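Local coordinates for protein tRNA uridine(34) acetyltransferase (Methanocaldococcus infernus, PDB 6IA8) that catalyses formation of 5-carboxymethyluridine at the tRNA wobble position from acetyl-CoA by a radical S-adenosylmethionine mechanism, at residues V443-W451 with S463-M474; Q175-V186 with G495-R503. One frame throughout, in Å; residues are numbered along the deposited sequence.

Contact 1. Residues V443-W451 with S463-M474. With SO4 (sulfate ion), chain D; SO4 (sulfate ion), chain E.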
loop_
_atom_site.group_PDB
_atom_site.type_symbol
_atom_site.label_atom_id
_atom_site.label_comp_id
_atom_site.label_asym_id
_atom_site.label_seq_id
_atom_site.Cartn_x
_atom_site.Cartn_y
_atom_site.Cartn_z
ATOM N N VAL A 443 -1.642 14.894 -5.893
ATOM C CA VAL A 443 -0.469 14.023 -5.856
ATOM C C VAL A 443 -0.727 13.014 -4.743
ATOM O O VAL A 443 -0.573 13.322 -3.566
ATOM C CB VAL A 443 0.823 14.802 -5.621
ATOM C CG1 VAL A 443 1.950 13.819 -5.477
ATOM C CG2 VAL A 443 1.063 15.763 -6.792
ATOM N N ARG A 444 -1.146 11.811 -5.117
ATOM C CA ARG A 444 -1.472 10.780 -4.138
ATOM C C ARG A 444 -0.252 10.054 -3.602
ATOM O O ARG A 444 -0.307 9.501 -2.497
ATOM C CB ARG A 444 -2.435 9.770 -4.759
ATOM C CG ARG A 444 -3.689 10.447 -5.369
ATOM C CD ARG A 444 -4.810 9.439 -5.633
ATOM N NE ARG A 444 -4.464 8.489 -6.661
ATOM C CZ ARG A 444 -4.061 7.242 -6.461
ATOM N NH1 ARG A 444 -3.740 6.502 -7.519
ATOM N NH2 ARG A 444 -4.020 6.730 -5.235
ATOM N N GLN A 445 0.848 10.062 -4.337
ATOM C CA GLN A 445 2.049 9.404 -3.860
ATOM C C GLN A 445 3.242 9.923 -4.643
ATOM O O GLN A 445 3.127 10.160 -5.841
ATOM C CB GLN A 445 1.964 7.887 -4.053
ATOM C CG GLN A 445 3.229 7.117 -3.615
ATOM C CD GLN A 445 2.988 5.625 -3.462
ATOM O OE1 GLN A 445 2.111 5.053 -4.124
ATOM N NE2 GLN A 445 3.734 4.990 -2.543
ATOM N N LEU A 446 4.369 10.088 -3.961
ATOM C CA LEU A 446 5.679 10.299 -4.574
ATOM C C LEU A 446 6.613 9.325 -3.884
ATOM O O LEU A 446 6.730 9.346 -2.655
ATOM C CB LEU A 446 6.198 11.720 -4.377
ATOM C CG LEU A 446 7.666 11.935 -4.740
ATOM C CD1 LEU A 446 7.933 11.684 -6.224
ATOM C CD2 LEU A 446 8.091 13.354 -4.344
ATOM N N HIS A 447 7.281 8.474 -4.652
ATOM C CA HIS A 447 8.199 7.511 -4.058
ATOM C C HIS A 447 9.484 7.461 -4.868
ATOM O O HIS A 447 9.450 7.191 -6.067
ATOM C CB HIS A 447 7.566 6.131 -4.011
ATOM C CG HIS A 447 8.307 5.163 -3.135
ATOM N ND1 HIS A 447 8.042 5.035 -1.791
ATOM C CD2 HIS A 447 9.338 4.320 -3.395
ATOM C CE1 HIS A 447 8.854 4.135 -1.262
ATOM N NE2 HIS A 447 9.646 3.680 -2.215
ATOM N N VAL A 448 10.600 7.781 -4.235
ATOM C CA VAL A 448 11.933 7.636 -4.818
ATOM C C VAL A 448 12.612 6.489 -4.081
ATOM O O VAL A 448 12.780 6.553 -2.859
ATOM C CB VAL A 448 12.751 8.932 -4.687
ATOM C CG1 VAL A 448 14.192 8.722 -5.244
ATOM C CG2 VAL A 448 12.049 10.079 -5.329
ATOM N N PHE A 449 12.971 5.425 -4.800
ATOM C CA PHE A 449 13.540 4.236 -4.162
ATOM C C PHE A 449 14.934 4.554 -3.637
ATOM O O PHE A 449 15.797 5.017 -4.389
ATOM C CB PHE A 449 13.568 3.055 -5.139
ATOM C CG PHE A 449 12.203 2.458 -5.385
ATOM C CD1 PHE A 449 11.622 1.621 -4.439
ATOM C CD2 PHE A 449 11.491 2.748 -6.534
ATOM C CE1 PHE A 449 10.372 1.087 -4.631
ATOM C CE2 PHE A 449 10.221 2.215 -6.740
ATOM C CZ PHE A 449 9.650 1.390 -5.788
ATOM N N GLY A 450 15.143 4.356 -2.335
ATOM C CA GLY A 450 16.317 4.913 -1.693
ATOM C C GLY A 450 17.324 3.913 -1.175
ATOM O O GLY A 450 17.541 2.870 -1.798
ATOM N N TRP A 451 17.947 4.238 -0.040
ATOM C CA TRP A 451 18.957 3.395 0.584
ATOM C C TRP A 451 18.460 1.965 0.745
ATOM O O TRP A 451 17.268 1.719 0.950
ATOM C CB TRP A 451 19.303 4.029 1.932
ATOM C CG TRP A 451 20.278 3.282 2.784
ATOM C CD1 TRP A 451 21.595 3.578 2.980
ATOM C CD2 TRP A 451 20.006 2.121 3.572
ATOM N NE1 TRP A 451 22.163 2.666 3.836
ATOM C CE2 TRP A 451 21.208 1.759 4.213
ATOM C CE3 TRP A 451 18.865 1.347 3.794
ATOM C CZ2 TRP A 451 21.303 0.655 5.060
ATOM C CZ3 TRP A 451 18.959 0.252 4.632
ATOM C CH2 TRP A 451 20.170 -0.084 5.257
ATOM N N SER A 463 21.516 3.956 -3.382
ATOM C CA SER A 463 20.388 4.958 -3.240
ATOM C C SER A 463 20.183 5.914 -4.417
ATOM O O SER A 463 21.135 6.326 -5.047
ATOM C CB SER A 463 20.548 5.846 -1.994
ATOM O OG SER A 463 19.644 6.941 -1.991
ATOM N N TRP A 464 18.932 6.295 -4.645
ATOM C CA TRP A 464 18.534 7.178 -5.778
ATOM C C TRP A 464 17.837 8.435 -5.234
ATOM O O TRP A 464 17.238 9.174 -5.962
ATOM C CB TRP A 464 17.675 6.370 -6.795
ATOM C CG TRP A 464 18.333 5.061 -6.969
ATOM C CD1 TRP A 464 18.247 4.007 -6.143
ATOM C CD2 TRP A 464 19.284 4.717 -7.951
ATOM N NE1 TRP A 464 19.088 3.033 -6.537
ATOM C CE2 TRP A 464 19.735 3.451 -7.659
ATOM C CE3 TRP A 464 19.788 5.360 -9.057
ATOM C CZ2 TRP A 464 20.653 2.815 -8.432
ATOM C CZ3 TRP A 464 20.681 4.734 -9.818
ATOM C CH2 TRP A 464 21.115 3.479 -9.508
ATOM N N GLN A 465 17.951 8.678 -3.929
ATOM C CA GLN A 465 17.351 9.910 -3.312
ATOM C C GLN A 465 18.459 10.943 -3.230
ATOM O O GLN A 465 19.623 10.631 -3.115
ATOM C CB GLN A 465 16.662 9.693 -1.919
ATOM C CG GLN A 465 15.349 8.917 -1.959
ATOM C CD GLN A 465 14.860 8.502 -0.580
ATOM O OE1 GLN A 465 15.505 8.817 0.401
ATOM N NE2 GLN A 465 13.744 7.790 -0.502
ATOM N N HIS A 466 18.031 12.167 -3.244
ATOM C CA HIS A 466 18.952 13.299 -3.259
ATOM C C HIS A 466 19.668 13.441 -4.596
ATOM O O HIS A 466 20.680 14.155 -4.695
ATOM C CB HIS A 466 19.974 13.191 -2.120
ATOM C CG HIS A 466 19.374 12.768 -0.814
ATOM N ND1 HIS A 466 18.077 13.074 -0.455
ATOM C CD2 HIS A 466 19.884 12.042 0.209
ATOM C CE1 HIS A 466 17.820 12.562 0.734
ATOM N NE2 HIS A 466 18.900 11.933 1.160
ATOM N N MET A 467 19.170 12.760 -5.626
ATOM C CA MET A 467 19.684 12.895 -6.978
ATOM C C MET A 467 18.789 13.744 -7.871
ATOM O O MET A 467 19.112 13.923 -9.051
ATOM C CB MET A 467 19.860 11.511 -7.608
ATOM C CG MET A 467 20.902 10.645 -6.923
ATOM S SD MET A 467 21.024 9.020 -7.687
ATOM C CE MET A 467 21.675 9.454 -9.301
ATOM N N GLY A 468 17.655 14.233 -7.357
ATOM C CA GLY A 468 16.787 15.109 -8.114
ATOM C C GLY A 468 15.560 14.448 -8.703
ATOM O O GLY A 468 14.723 15.143 -9.302
ATOM N N TYR A 469 15.415 13.133 -8.554
ATOM C CA TYR A 469 14.312 12.454 -9.228
ATOM C C TYR A 469 12.976 12.886 -8.648
ATOM O O TYR A 469 12.017 13.131 -9.399
ATOM C CB TYR A 469 14.486 10.934 -9.131
ATOM C CG TYR A 469 15.584 10.412 -10.014
ATOM C CD1 TYR A 469 15.508 10.542 -11.402
ATOM C CD2 TYR A 469 16.693 9.784 -9.470
ATOM C CE1 TYR A 469 16.514 10.075 -12.223
ATOM C CE2 TYR A 469 17.715 9.298 -10.292
ATOM C CZ TYR A 469 17.617 9.447 -11.660
ATOM O OH TYR A 469 18.624 8.961 -12.459
ATOM N N GLY A 470 12.909 13.015 -7.317
ATOM C CA GLY A 470 11.671 13.435 -6.676
ATOM C C GLY A 470 11.269 14.829 -7.113
ATOM O O GLY A 470 10.132 15.076 -7.527
ATOM N N ARG A 471 12.226 15.751 -7.086
ATOM C CA ARG A 471 11.934 17.116 -7.494
ATOM C C ARG A 471 11.537 17.192 -8.960
ATOM O O ARG A 471 10.667 17.988 -9.325
ATOM C CB ARG A 471 13.138 18.009 -7.229
ATOM C CG ARG A 471 13.242 18.433 -5.781
ATOM C CD ARG A 471 14.633 18.986 -5.469
ATOM N NE ARG A 471 15.622 17.912 -5.447
ATOM C CZ ARG A 471 16.917 18.088 -5.214
ATOM N NH1 ARG A 471 17.392 19.307 -4.982
ATOM N NH2 ARG A 471 17.737 17.047 -5.217
ATOM N N MET A 472 12.185 16.399 -9.821
ATOM C CA MET A 472 11.834 16.413 -11.239
ATOM C C MET A 472 10.434 15.837 -11.470
ATOM O O MET A 472 9.676 16.341 -12.307
ATOM C CB MET A 472 12.881 15.637 -12.043
ATOM C CG MET A 472 14.199 16.357 -12.208
ATOM S SD MET A 472 15.278 15.548 -13.419
ATOM C CE MET A 472 15.947 14.200 -12.444
ATOM N N LEU A 473 10.056 14.785 -10.748
ATOM C CA LEU A 473 8.699 14.273 -10.904
ATOM C C LEU A 473 7.667 15.297 -10.434
ATOM O O LEU A 473 6.613 15.457 -11.062
ATOM C CB LEU A 473 8.541 12.960 -10.140
ATOM C CG LEU A 473 9.244 11.733 -10.732
ATOM C CD1 LEU A 473 9.239 10.562 -9.780
ATOM C CD2 LEU A 473 8.570 11.356 -12.060
ATOM N N MET A 474 7.944 15.993 -9.327
ATOM C CA MET A 474 7.012 17.016 -8.855
ATOM C C MET A 474 6.885 18.146 -9.867
ATOM O O MET A 474 5.773 18.627 -10.138
ATOM C CB MET A 474 7.459 17.562 -7.501
ATOM C CG MET A 474 7.347 16.531 -6.375
ATOM S SD MET A 474 5.591 16.143 -5.978
ATOM C CE MET A 474 5.138 17.738 -5.292
HETATM S S SO4 D . 15.135 14.307 -4.729
HETATM O O1 SO4 D . 14.715 15.219 -5.811
HETATM O O2 SO4 D . 16.626 14.337 -4.729
HETATM O O3 SO4 D . 14.582 14.774 -3.465
HETATM O O4 SO4 D . 14.693 12.937 -5.040
HETATM S S SO4 E . 12.217 1.920 -0.259
HETATM O O1 SO4 E . 11.747 2.917 -1.203
HETATM O O2 SO4 E . 13.663 1.797 -0.373
HETATM O O3 SO4 E . 11.869 2.334 1.092
HETATM O O4 SO4 E . 11.577 0.645 -0.550
#

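Contact 2. Residues Q175-V186 with G495-R503. With SO4 (sulfate ion), chain G; SO4 (sulfate ion), chain H; SO4 (sulfate ion), chain D.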
loop_
_atom_site.group_PDB
_atom_site.type_symbol
_atom_site.label_atom_id
_atom_site.label_comp_id
_atom_site.label_asym_id
_atom_site.label_seq_id
_atom_site.Cartn_x
_atom_site.Cartn_y
_atom_site.Cartn_z
ATOM N N GLN A 175 1.793 14.771 16.286
ATOM C CA GLN A 175 2.042 14.859 14.850
ATOM C C GLN A 175 3.046 15.968 14.550
ATOM O O GLN A 175 3.999 15.775 13.783
ATOM C CB GLN A 175 0.722 15.095 14.106
ATOM C CG GLN A 175 -0.188 13.895 14.123
ATOM C CD GLN A 175 -1.590 14.198 13.624
ATOM O OE1 GLN A 175 -2.055 15.315 13.780
ATOM N NE2 GLN A 175 -2.282 13.194 13.056
ATOM N N LYS A 176 2.874 17.128 15.187
ATOM C CA LYS A 176 3.763 18.255 14.931
ATOM C C LYS A 176 5.175 17.916 15.364
ATOM O O LYS A 176 6.141 18.178 14.639
ATOM C CB LYS A 176 3.257 19.495 15.663
ATOM C CG LYS A 176 4.068 20.746 15.433
ATOM N N ILE A 177 5.311 17.319 16.550
ATOM C CA ILE A 177 6.627 16.915 17.027
ATOM C C ILE A 177 7.268 15.936 16.050
ATOM O O ILE A 177 8.469 16.018 15.763
ATOM C CB ILE A 177 6.520 16.303 18.433
ATOM C CG1 ILE A 177 6.092 17.372 19.443
ATOM C CG2 ILE A 177 7.847 15.631 18.805
ATOM C CD1 ILE A 177 5.690 16.802 20.803
ATOM N N ASN A 178 6.481 14.981 15.537
ATOM C CA ASN A 178 7.039 13.930 14.691
ATOM C C ASN A 178 7.585 14.476 13.372
ATOM O O ASN A 178 8.442 13.837 12.757
ATOM C CB ASN A 178 5.980 12.859 14.416
ATOM C CG ASN A 178 6.546 11.660 13.718
ATOM O OD1 ASN A 178 6.343 11.465 12.546
ATOM N ND2 ASN A 178 7.275 10.857 14.444
ATOM N N GLU A 179 7.141 15.658 12.939
ATOM C CA GLU A 179 7.595 16.198 11.660
ATOM C C GLU A 179 9.103 16.354 11.615
ATOM O O GLU A 179 9.679 16.335 10.520
ATOM C CB GLU A 179 6.933 17.553 11.364
ATOM C CG GLU A 179 5.438 17.464 11.174
ATOM C CD GLU A 179 4.795 18.765 10.822
ATOM O OE1 GLU A 179 5.548 19.688 10.537
ATOM O OE2 GLU A 179 3.548 18.852 10.820
ATOM N N THR A 180 9.757 16.519 12.786
ATOM C CA THR A 180 11.206 16.688 12.860
ATOM C C THR A 180 11.862 15.714 13.840
ATOM O O THR A 180 12.990 15.960 14.300
ATOM C CB THR A 180 11.559 18.124 13.250
ATOM O OG1 THR A 180 10.957 18.434 14.505
ATOM C CG2 THR A 180 11.052 19.127 12.232
ATOM N N ALA A 181 11.197 14.607 14.153
ATOM C CA ALA A 181 11.715 13.663 15.128
ATOM C C ALA A 181 12.830 12.794 14.533
ATOM O O ALA A 181 13.102 12.806 13.328
ATOM C CB ALA A 181 10.586 12.774 15.657
ATOM N N LYS A 182 13.469 12.006 15.407
ATOM C CA LYS A 182 14.483 11.064 14.947
ATOM C C LYS A 182 13.860 9.884 14.208
ATOM O O LYS A 182 14.481 9.322 13.305
ATOM C CB LYS A 182 15.316 10.567 16.126
ATOM C CG LYS A 182 16.279 11.604 16.693
ATOM C CD LYS A 182 17.187 11.001 17.779
ATOM N N HIS A 183 12.638 9.502 14.557
ATOM C CA HIS A 183 11.919 8.406 13.903
ATOM C C HIS A 183 10.673 9.020 13.277
ATOM O O HIS A 183 9.669 9.245 13.954
ATOM C CB HIS A 183 11.563 7.308 14.897
ATOM C CG HIS A 183 12.730 6.817 15.694
ATOM N ND1 HIS A 183 13.670 5.948 15.179
ATOM C CD2 HIS A 183 13.100 7.060 16.974
ATOM C CE1 HIS A 183 14.565 5.672 16.111
ATOM N NE2 HIS A 183 14.239 6.330 17.210
ATOM N N ARG A 184 10.746 9.354 12.000
ATOM C CA ARG A 184 9.651 10.057 11.341
ATOM C C ARG A 184 8.643 9.083 10.756
ATOM O O ARG A 184 9.026 8.104 10.102
ATOM C CB ARG A 184 10.185 10.951 10.230
ATOM C CG ARG A 184 11.144 12.005 10.724
ATOM C CD ARG A 184 11.172 13.164 9.763
ATOM N NE ARG A 184 12.232 14.117 10.042
ATOM C CZ ARG A 184 12.415 15.245 9.363
ATOM N NH1 ARG A 184 11.587 15.573 8.376
ATOM N NH2 ARG A 184 13.419 16.048 9.677
ATOM N N CYS A 185 7.356 9.358 11.000
ATOM C CA CYS A 185 6.273 8.585 10.397
ATOM C C CYS A 185 6.063 9.089 8.972
ATOM O O CYS A 185 5.395 10.107 8.751
ATOM C CB CYS A 185 4.998 8.702 11.221
ATOM S SG CYS A 185 3.632 7.687 10.475
ATOM N N VAL A 186 6.683 8.407 7.998
ATOM C CA VAL A 186 6.576 8.848 6.610
ATOM C C VAL A 186 5.360 8.275 5.904
ATOM O O VAL A 186 5.022 8.728 4.806
ATOM C CB VAL A 186 7.839 8.503 5.798
ATOM C CG1 VAL A 186 9.064 9.190 6.434
ATOM C CG2 VAL A 186 8.029 6.989 5.694
ATOM N N GLY A 495 2.896 12.016 4.186
ATOM C CA GLY A 495 3.079 11.494 5.525
ATOM C C GLY A 495 3.462 12.605 6.486
ATOM O O GLY A 495 4.017 13.641 6.092
ATOM N N ILE A 496 3.141 12.391 7.764
ATOM C CA ILE A 496 3.465 13.385 8.785
ATOM C C ILE A 496 4.940 13.760 8.703
ATOM O O ILE A 496 5.301 14.943 8.736
ATOM C CB ILE A 496 3.088 12.852 10.178
ATOM C CG1 ILE A 496 1.572 12.620 10.246
ATOM C CG2 ILE A 496 3.568 13.800 11.258
ATOM C CD1 ILE A 496 1.138 11.635 11.345
ATOM N N GLY A 497 5.819 12.755 8.593
ATOM C CA GLY A 497 7.245 12.990 8.595
ATOM C C GLY A 497 7.837 13.403 7.268
ATOM O O GLY A 497 9.057 13.538 7.161
ATOM N N VAL A 498 7.005 13.628 6.259
ATOM C CA VAL A 498 7.454 14.067 4.941
ATOM C C VAL A 498 7.033 15.505 4.638
ATOM O O VAL A 498 7.443 16.059 3.602
ATOM C CB VAL A 498 6.924 13.127 3.833
ATOM C CG1 VAL A 498 7.634 13.395 2.504
ATOM C CG2 VAL A 498 7.047 11.681 4.227
ATOM N N ARG A 499 6.209 16.119 5.485
ATOM C CA ARG A 499 5.723 17.462 5.201
ATOM C C ARG A 499 6.885 18.412 4.960
ATOM O O ARG A 499 6.823 19.274 4.074
ATOM C CB ARG A 499 4.843 17.933 6.363
ATOM C CG ARG A 499 3.543 17.111 6.480
ATOM C CD ARG A 499 2.733 17.463 7.724
ATOM N NE ARG A 499 1.455 16.759 7.748
ATOM C CZ ARG A 499 0.721 16.562 8.840
ATOM N NH1 ARG A 499 1.137 17.014 10.015
ATOM N NH2 ARG A 499 -0.427 15.899 8.759
ATOM N N GLU A 500 7.964 18.256 5.735
ATOM C CA GLU A 500 9.113 19.149 5.609
ATOM C C GLU A 500 9.680 19.099 4.199
ATOM O O GLU A 500 10.110 20.121 3.658
ATOM C CB GLU A 500 10.190 18.785 6.639
ATOM C CG GLU A 500 11.201 19.875 6.896
ATOM C CD GLU A 500 10.567 21.145 7.431
ATOM O OE1 GLU A 500 10.537 22.152 6.693
ATOM O OE2 GLU A 500 10.087 21.131 8.585
ATOM N N TYR A 501 9.670 17.921 3.579
ATOM C CA TYR A 501 10.188 17.773 2.225
ATOM C C TYR A 501 9.397 18.624 1.247
ATOM O O TYR A 501 9.977 19.305 0.396
ATOM C CB TYR A 501 10.137 16.304 1.806
ATOM C CG TYR A 501 10.570 16.033 0.371
ATOM C CD1 TYR A 501 11.914 15.846 0.048
ATOM C CD2 TYR A 501 9.644 15.993 -0.651
ATOM C CE1 TYR A 501 12.310 15.597 -1.266
ATOM C CE2 TYR A 501 10.021 15.746 -1.969
ATOM C CZ TYR A 501 11.357 15.557 -2.276
ATOM O OH TYR A 501 11.734 15.308 -3.571
ATOM N N TYR A 502 8.070 18.612 1.362
ATOM C CA TYR A 502 7.248 19.412 0.457
ATOM C C TYR A 502 7.329 20.902 0.771
ATOM O O TYR A 502 7.195 21.736 -0.139
ATOM C CB TYR A 502 5.799 18.897 0.493
ATOM C CG TYR A 502 5.718 17.454 -0.043
ATOM C CD1 TYR A 502 5.864 17.198 -1.381
ATOM C CD2 TYR A 502 5.545 16.360 0.810
ATOM C CE1 TYR A 502 5.838 15.906 -1.882
ATOM C CE2 TYR A 502 5.529 15.058 0.328
ATOM C CZ TYR A 502 5.656 14.842 -1.031
ATOM O OH TYR A 502 5.623 13.566 -1.543
ATOM N N ARG A 503 7.560 21.263 2.030
ATOM C CA ARG A 503 7.777 22.669 2.333
ATOM C C ARG A 503 8.985 23.198 1.579
ATOM O O ARG A 503 8.952 24.317 1.061
ATOM C CB ARG A 503 7.954 22.883 3.835
ATOM C CG ARG A 503 6.689 22.653 4.619
ATOM C CD ARG A 503 6.793 23.198 6.085
ATOM N NE ARG A 503 5.556 22.905 6.803
ATOM C CZ ARG A 503 5.400 21.916 7.679
ATOM N NH1 ARG A 503 6.417 21.113 7.978
ATOM N NH2 ARG A 503 4.218 21.739 8.268
HETATM S S SO4 G . 3.121 25.415 6.684
HETATM O O1 SO4 G . 3.148 24.165 5.932
HETATM O O2 SO4 G . 4.227 26.256 6.237
HETATM O O3 SO4 G . 3.259 25.124 8.106
HETATM O O4 SO4 G . 1.862 26.111 6.458
HETATM S S SO4 H . 17.048 6.129 19.648
HETATM O O1 SO4 H . 16.740 7.512 19.279
HETATM O O2 SO4 H . 18.308 5.735 19.023
HETATM O O3 SO4 H . 17.168 6.025 21.100
HETATM O O4 SO4 H . 15.985 5.233 19.192
HETATM S S SO4 D . 15.135 14.307 -4.729
HETATM O O1 SO4 D . 14.715 15.219 -5.811
HETATM O O2 SO4 D . 16.626 14.337 -4.729
HETATM O O3 SO4 D . 14.582 14.774 -3.465
HETATM O O4 SO4 D . 14.693 12.937 -5.040
HETATM O O HOH W 1 8.017 16.506 8.142
HETATM O O HOH W 2 4.404 10.753 2.087
#

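Contact 1. Residues V443-W451 with S463-M474
Val448 packs on the loop before helix 469-474 and on Gly470, Leu446 on Gly470, Leu473 and Met474, and Val443 on Met474. This is the acetyl-CoA site of a GNAT fold, assigned here by similarity. The strand supplies Gln445 to Val448, and the first turn of the helix supplies Tyr469 to Arg471. Val448 can be followed outward. Its CB lies over CG of Gln465. CG1, anti to the backbone N (chi1 177°), runs to Trp464 O at 3.2 Å and also meets Gln465 CG. CG2 takes the other direction and rests on Gly470 CA at 3.6 Å. Beyond it, Leu446 divides its two methyls. CD1 meets Leu473 CD1 at 4.0 Å, and CD2 meets Met474 CG at 3.8 Å. The extended side chain of Gln465 crosses back to the strand end, where NE2 donates to Val448 O (2.8 Å, N-H...O 157°). Val448 O lies close to the amide plane of Gln465, and NE2 is tilted somewhat from the carbonyl plane. A weak bond from Trp464 N to Phe449 O adds to this, although the loop is poorly ordered. Sulfate D sits at the helix N-terminus. Gly468 N, Gly470 N and Arg471 N donate to three different oxygens. Arg471 bends at chi3 (-72°), and its guanidinium meets the ion edge-on. NE reaches O1 at 2.9 Å on an almost straight bond, and NH2 reaches O2. The ion probably marks where a phosphate of CoA would bind, as in the pyrophosphate loop of GNAT enzymes. Strand 440-448 lies between strands 418-427 and 489-492. Residues 469-474, the start of helix 469-484, run roughly antiparallel to residues 443-448, with Tyr501 and Tyr502 of helix 499-504 against Leu446.

Contact 2. Residues Q175-V186 with G495-R503
The backbones meet at Cys185 and Gly497, where Gly497 N donates to Cys185 O (2.7 Å), and Gly495 CA makes a CA-H...O contact with Val186 O. The contact joins two domains. Residues 175-186 hold the end of a helix and the start of the next strand in the radical SAM parallel sheet. Residues 495-503 lead into helix 499-504 of the GNAT domain, whose Tyr502 belongs to the acetyl-CoA site by similarity. Ile496 pushes into the first segment. Its CG2 touches Gln175 O at 3.2 Å, and its CD1 lies against Gln175 CG. The amide of Gln175 points on to Lys207 O. Asn178 ties the helix end to the strand start: OD1 accepts from Cys185 N in the carbonyl plane, on a lone pair, while ND2 donates to His183 O and to Asn164 OD1. Val186 CB packs on Val498 CG2 at 3.6 Å. Arg184 extends past Gly497, with CD close to Gly497 O and a weak bond from NH1 to the same oxygen. Water 1 links Glu179 O, Ile496 O and Glu500 N. Glu179 forms salt bridges with Arg503 and Arg499. It stretches out beyond CG (chi2 -177°), and each carboxylate oxygen takes one arginine. The two guanidinium groups are turned differently, that of Arg503 28° from the carboxylate plane and that of Arg499 86°. Arg503 NE turns to sulfate G, so this arginine spans two anions. Arg503 NH1 reaches Glu179 OE1 from above the carboxylate plane, whereas Arg499 NH1 meets OE2 on the anti side, tilted out of that plane, at 3.1 Å.

In the fold
Both contacts are partly buried, and their centres lie about 16 Å apart. Contact 1 is internal to the GNAT domain. It sets a strand against its covering helix, largely through aliphatic side chains. Contact 2 lies between the GNAT and radical SAM domains. Its chemistry is more polar, with a salt-bridge network, a backbone bond and bridging waters. Helix 499-504 connects the two. Its Arg499 and Arg503 face the radical SAM domain, while its two tyrosines reach contact 1. Sulfate D is shared by both contacts, since Tyr501 OH is hydrogen-bonded to the ion that the backbone of 468-471 also holds.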